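Local coordinates for protein putative dioxygenase (1H-3-hydroxy-4-oxoquinaldine 2,4-dioxygenase) (Mycobacteroides abscessus subsp. abscessus, PDB 6RA3) that cleaves the heterocyclic ring of the Pseudomonas quinolone signal (PQS) with dioxygen, giving N-octanoylanthranilate and carbon monoxide, at residues Q49-R57 with D77-V87. Residues are numbered along the deposited sequence; the frame is centred on the assembly and turned at random.
Sequences QRTVRVCWR and DTIGLLDALEV
In this alpha/beta-hydrolase fold, strand 51-54 of the central sheet packs on helix 71-84, with Val52 and Val54 facing Leu81, Leu82 and Leu85. The axes of strand 51-54 and helix segment 77-84 come within 10.5 Å, their directions 143° apart. Val54 CG2 meets Leu81 CD2 tip to tip at 3.8 Å, and Val52 CG1 meets Leu85 CD1 in the same way. Polar grips close both ends of this apolar layer. At the C-terminal end of the helix, Arg50 is fully extended, which carries its guanidinium to the carbonyl of Leu85. Arg50 NH2 gives the stronger bond to Leu85 O (3.1 Å), in the carbonyl plane and on a lone pair; NH1 adds a weak one. Val87 CG2 lies over one guanidinium face, toward its rim, and Asp16 makes a salt bridge to NH2. Leu85 directly precedes Glu86, the positive-phi C-prime residue of a Schellman motif in which Val87 N bonds Leu82 O. A water links Cys55 O to Thr78 OG1, which also bonds Met74 O. Past the C-terminal end of strand 51-54, Arg57 bends at chi3 (56°) and grips Asp77 side-on in a salt bridge. Arg57 NE reaches Asp77 OD1 at 2.7 Å and Arg57 NH2 reaches Asp77 OD2 at 2.6 Å, both on syn lone pairs, with guanidinium and carboxylate nearly coplanar.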
loop_
_atom_site.group_PDB
_atom_site.type_symbol
_atom_site.label_atom_id
_atom_site.label_comp_id
_atom_site.label_asym_id
_atom_site.label_seq_id
_atom_site.Cartn_x
_atom_site.Cartn_y
_atom_site.Cartn_z
ATOM N N GLN A 49 11.468 17.013 12.258
ATOM C CA GLN A 49 10.503 17.950 11.708
ATOM C C GLN A 49 9.411 17.169 11.009
ATOM O O GLN A 49 9.608 16.022 10.633
ATOM C CB GLN A 49 11.121 18.900 10.668
ATOM C CG GLN A 49 12.400 19.624 11.063
ATOM C CD GLN A 49 12.178 20.726 12.100
ATOM O OE1 GLN A 49 11.107 21.359 12.158
ATOM N NE2 GLN A 49 13.202 20.961 12.921
ATOM N N ARG A 50 8.278 17.821 10.792
ATOM C CA ARG A 50 7.324 17.290 9.835
ATOM C C ARG A 50 8.072 17.046 8.546
ATOM O O ARG A 50 8.756 17.943 8.043
ATOM C CB ARG A 50 6.170 18.258 9.596
ATOM C CG ARG A 50 5.074 17.761 8.612
ATOM C CD ARG A 50 4.042 18.847 8.325
ATOM N NE ARG A 50 2.950 18.365 7.505
ATOM C CZ ARG A 50 1.927 19.105 7.107
ATOM N NH1 ARG A 50 1.852 20.372 7.430
ATOM N NH2 ARG A 50 0.964 18.559 6.378
ATOM N N THR A 51 7.990 15.812 8.057
ATOM C CA THR A 51 8.630 15.389 6.821
ATOM C C THR A 51 7.566 14.930 5.828
ATOM O O THR A 51 6.731 14.078 6.156
ATOM C CB THR A 51 9.616 14.281 7.127
ATOM O OG1 THR A 51 10.646 14.815 7.966
ATOM C CG2 THR A 51 10.223 13.693 5.836
ATOM N N VAL A 52 7.581 15.521 4.633
ATOM C CA VAL A 52 6.678 15.187 3.529
ATOM C C VAL A 52 7.554 14.615 2.423
ATOM O O VAL A 52 8.402 15.329 1.868
ATOM C CB VAL A 52 5.892 16.414 3.028
ATOM C CG1 VAL A 52 5.108 16.087 1.738
ATOM C CG2 VAL A 52 4.972 16.958 4.076
ATOM N N ARG A 53 7.392 13.331 2.130
ATOM C CA ARG A 53 8.116 12.702 1.029
ATOM C C ARG A 53 7.242 12.753 -0.219
ATOM O O ARG A 53 6.065 12.385 -0.168
ATOM C CB ARG A 53 8.505 11.266 1.358
ATOM C CG ARG A 53 9.384 11.106 2.567
ATOM C CD ARG A 53 9.923 9.704 2.656
ATOM N NE ARG A 53 8.837 8.782 2.981
ATOM C CZ ARG A 53 8.922 7.461 2.932
ATOM N NH1 ARG A 53 10.046 6.861 2.558
ATOM N NH2 ARG A 53 7.868 6.735 3.272
ATOM N N VAL A 54 7.801 13.246 -1.328
ATOM C CA VAL A 54 7.017 13.568 -2.513
ATOM C C VAL A 54 7.507 12.738 -3.689
ATOM O O VAL A 54 8.711 12.608 -3.922
ATOM C CB VAL A 54 7.089 15.065 -2.859
ATOM C CG1 VAL A 54 6.375 15.334 -4.170
ATOM C CG2 VAL A 54 6.491 15.897 -1.764
ATOM N N CYS A 55 6.557 12.190 -4.435
ATOM C CA CYS A 55 6.823 11.467 -5.669
ATOM C C CYS A 55 6.553 12.398 -6.844
ATOM O O CYS A 55 5.660 13.238 -6.780
ATOM C CB CYS A 55 5.925 10.229 -5.787
ATOM S SG CYS A 55 6.257 8.869 -4.664
ATOM N N TRP A 56 7.353 12.265 -7.909
ATOM C CA TRP A 56 7.045 12.954 -9.158
ATOM C C TRP A 56 5.792 12.360 -9.812
ATOM O O TRP A 56 5.427 11.204 -9.578
ATOM C CB TRP A 56 8.219 12.843 -10.136
ATOM C CG TRP A 56 9.532 13.229 -9.566
ATOM C CD1 TRP A 56 10.652 12.448 -9.469
ATOM C CD2 TRP A 56 9.872 14.500 -9.002
ATOM N NE1 TRP A 56 11.668 13.163 -8.886
ATOM C CE2 TRP A 56 11.209 14.423 -8.586
ATOM C CE3 TRP A 56 9.168 15.699 -8.818
ATOM C CZ2 TRP A 56 11.864 15.503 -7.985
ATOM C CZ3 TRP A 56 9.818 16.759 -8.212
ATOM C CH2 TRP A 56 11.158 16.661 -7.828
ATOM N N ARG A 57 5.127 13.177 -10.618
ATOM C CA ARG A 57 4.061 12.680 -11.477
ATOM C C ARG A 57 4.567 11.492 -12.287
ATOM O O ARG A 57 5.741 11.413 -12.639
ATOM C CB ARG A 57 3.514 13.809 -12.374
ATOM C CG ARG A 57 4.384 14.238 -13.557
ATOM C CD ARG A 57 3.643 15.198 -14.469
ATOM N NE ARG A 57 3.127 16.390 -13.811
ATOM C CZ ARG A 57 2.428 17.325 -14.435
ATOM N NH1 ARG A 57 2.145 17.196 -15.727
ATOM N NH2 ARG A 57 2.001 18.390 -13.780
ATOM N N ASP A 77 4.005 20.883 -9.392
ATOM C CA ASP A 77 3.268 19.823 -8.690
ATOM C C ASP A 77 3.628 19.797 -7.206
ATOM O O ASP A 77 2.752 19.648 -6.344
ATOM C CB ASP A 77 3.579 18.425 -9.251
ATOM C CG ASP A 77 3.136 18.207 -10.693
ATOM O OD1 ASP A 77 3.624 17.206 -11.268
ATOM O OD2 ASP A 77 2.326 18.986 -11.227
ATOM N N THR A 78 4.932 19.852 -6.904
ATOM C CA THR A 78 5.396 19.781 -5.529
ATOM C C THR A 78 4.896 20.974 -4.745
ATOM O O THR A 78 4.426 20.825 -3.612
ATOM C CB THR A 78 6.921 19.709 -5.504
ATOM O OG1 THR A 78 7.360 18.510 -6.148
ATOM C CG2 THR A 78 7.471 19.740 -4.050
ATOM N N ILE A 79 4.950 22.162 -5.352
ATOM C CA ILE A 79 4.432 23.359 -4.703
ATOM C C ILE A 79 2.928 23.258 -4.510
ATOM O O ILE A 79 2.389 23.689 -3.481
ATOM C CB ILE A 79 4.806 24.617 -5.513
ATOM C CG1 ILE A 79 6.323 24.818 -5.517
ATOM C CG2 ILE A 79 4.071 25.843 -4.953
ATOM C CD1 ILE A 79 6.802 25.941 -6.419
ATOM N N GLY A 80 2.214 22.744 -5.508
ATOM C CA GLY A 80 0.771 22.651 -5.371
ATOM C C GLY A 80 0.378 21.697 -4.258
ATOM O O GLY A 80 -0.596 21.934 -3.534
ATOM N N LEU A 81 1.140 20.611 -4.108
ATOM C CA LEU A 81 0.899 19.657 -3.029
ATOM C C LEU A 81 1.129 20.305 -1.666
ATOM O O LEU A 81 0.334 20.125 -0.740
ATOM C CB LEU A 81 1.814 18.446 -3.187
ATOM C CG LEU A 81 1.547 17.301 -2.211
ATOM C CD1 LEU A 81 0.307 16.525 -2.659
ATOM C CD2 LEU A 81 2.733 16.415 -2.106
ATOM N N LEU A 82 2.204 21.075 -1.528
ATOM C CA LEU A 82 2.522 21.668 -0.227
ATOM C C LEU A 82 1.479 22.711 0.201
ATOM O O LEU A 82 1.082 22.757 1.381
ATOM C CB LEU A 82 3.934 22.249 -0.280
ATOM C CG LEU A 82 4.974 21.158 -0.531
ATOM C CD1 LEU A 82 6.408 21.683 -0.876
ATOM C CD2 LEU A 82 5.111 20.195 0.653
ATOM N N ASP A 83 1.019 23.548 -0.735
ATOM C CA ASP A 83 -0.101 24.444 -0.475
ATOM C C ASP A 83 -1.342 23.676 -0.031
ATOM O O ASP A 83 -2.051 24.115 0.874
ATOM C CB ASP A 83 -0.420 25.265 -1.719
ATOM C CG ASP A 83 0.694 26.250 -2.092
ATOM O OD1 ASP A 83 1.682 26.378 -1.332
ATOM O OD2 ASP A 83 0.581 26.878 -3.171
ATOM N N ALA A 84 -1.628 22.530 -0.667
ATOM C CA ALA A 84 -2.783 21.734 -0.276
ATOM C C ALA A 84 -2.600 21.143 1.123
ATOM O O ALA A 84 -3.568 21.032 1.888
ATOM C CB ALA A 84 -3.036 20.623 -1.300
ATOM N N LEU A 85 -1.376 20.762 1.477
ATOM C CA LEU A 85 -1.081 20.207 2.799
ATOM C C LEU A 85 -0.797 21.277 3.854
ATOM O O LEU A 85 -0.364 20.934 4.965
ATOM C CB LEU A 85 0.102 19.263 2.718
ATOM C CG LEU A 85 -0.073 18.014 1.844
ATOM C CD1 LEU A 85 1.257 17.317 1.632
ATOM C CD2 LEU A 85 -1.072 17.059 2.473
ATOM N N GLU A 86 -1.066 22.539 3.522
ATOM C CA GLU A 86 -0.756 23.721 4.330
ATOM C C GLU A 86 0.626 23.637 4.969
ATOM O O GLU A 86 0.813 23.857 6.174
ATOM C CB GLU A 86 -1.822 23.942 5.386
ATOM C CG GLU A 86 -3.193 24.078 4.815
ATOM C CD GLU A 86 -4.248 24.094 5.903
ATOM O OE1 GLU A 86 -4.277 25.080 6.695
ATOM O OE2 GLU A 86 -5.024 23.103 5.965
ATOM N N VAL A 87 1.607 23.327 4.141
ATOM C CA VAL A 87 3.003 23.450 4.516
ATOM C C VAL A 87 3.389 24.888 4.231
ATOM O O VAL A 87 3.212 25.370 3.109
ATOM C CB VAL A 87 3.881 22.471 3.738
ATOM C CG1 VAL A 87 5.350 22.786 3.967
ATOM C CG2 VAL A 87 3.558 21.040 4.162
HETATM O O HOH W 1 5.676 16.203 -7.561
HETATM O O HOH W 2 5.619 16.135 -10.359
#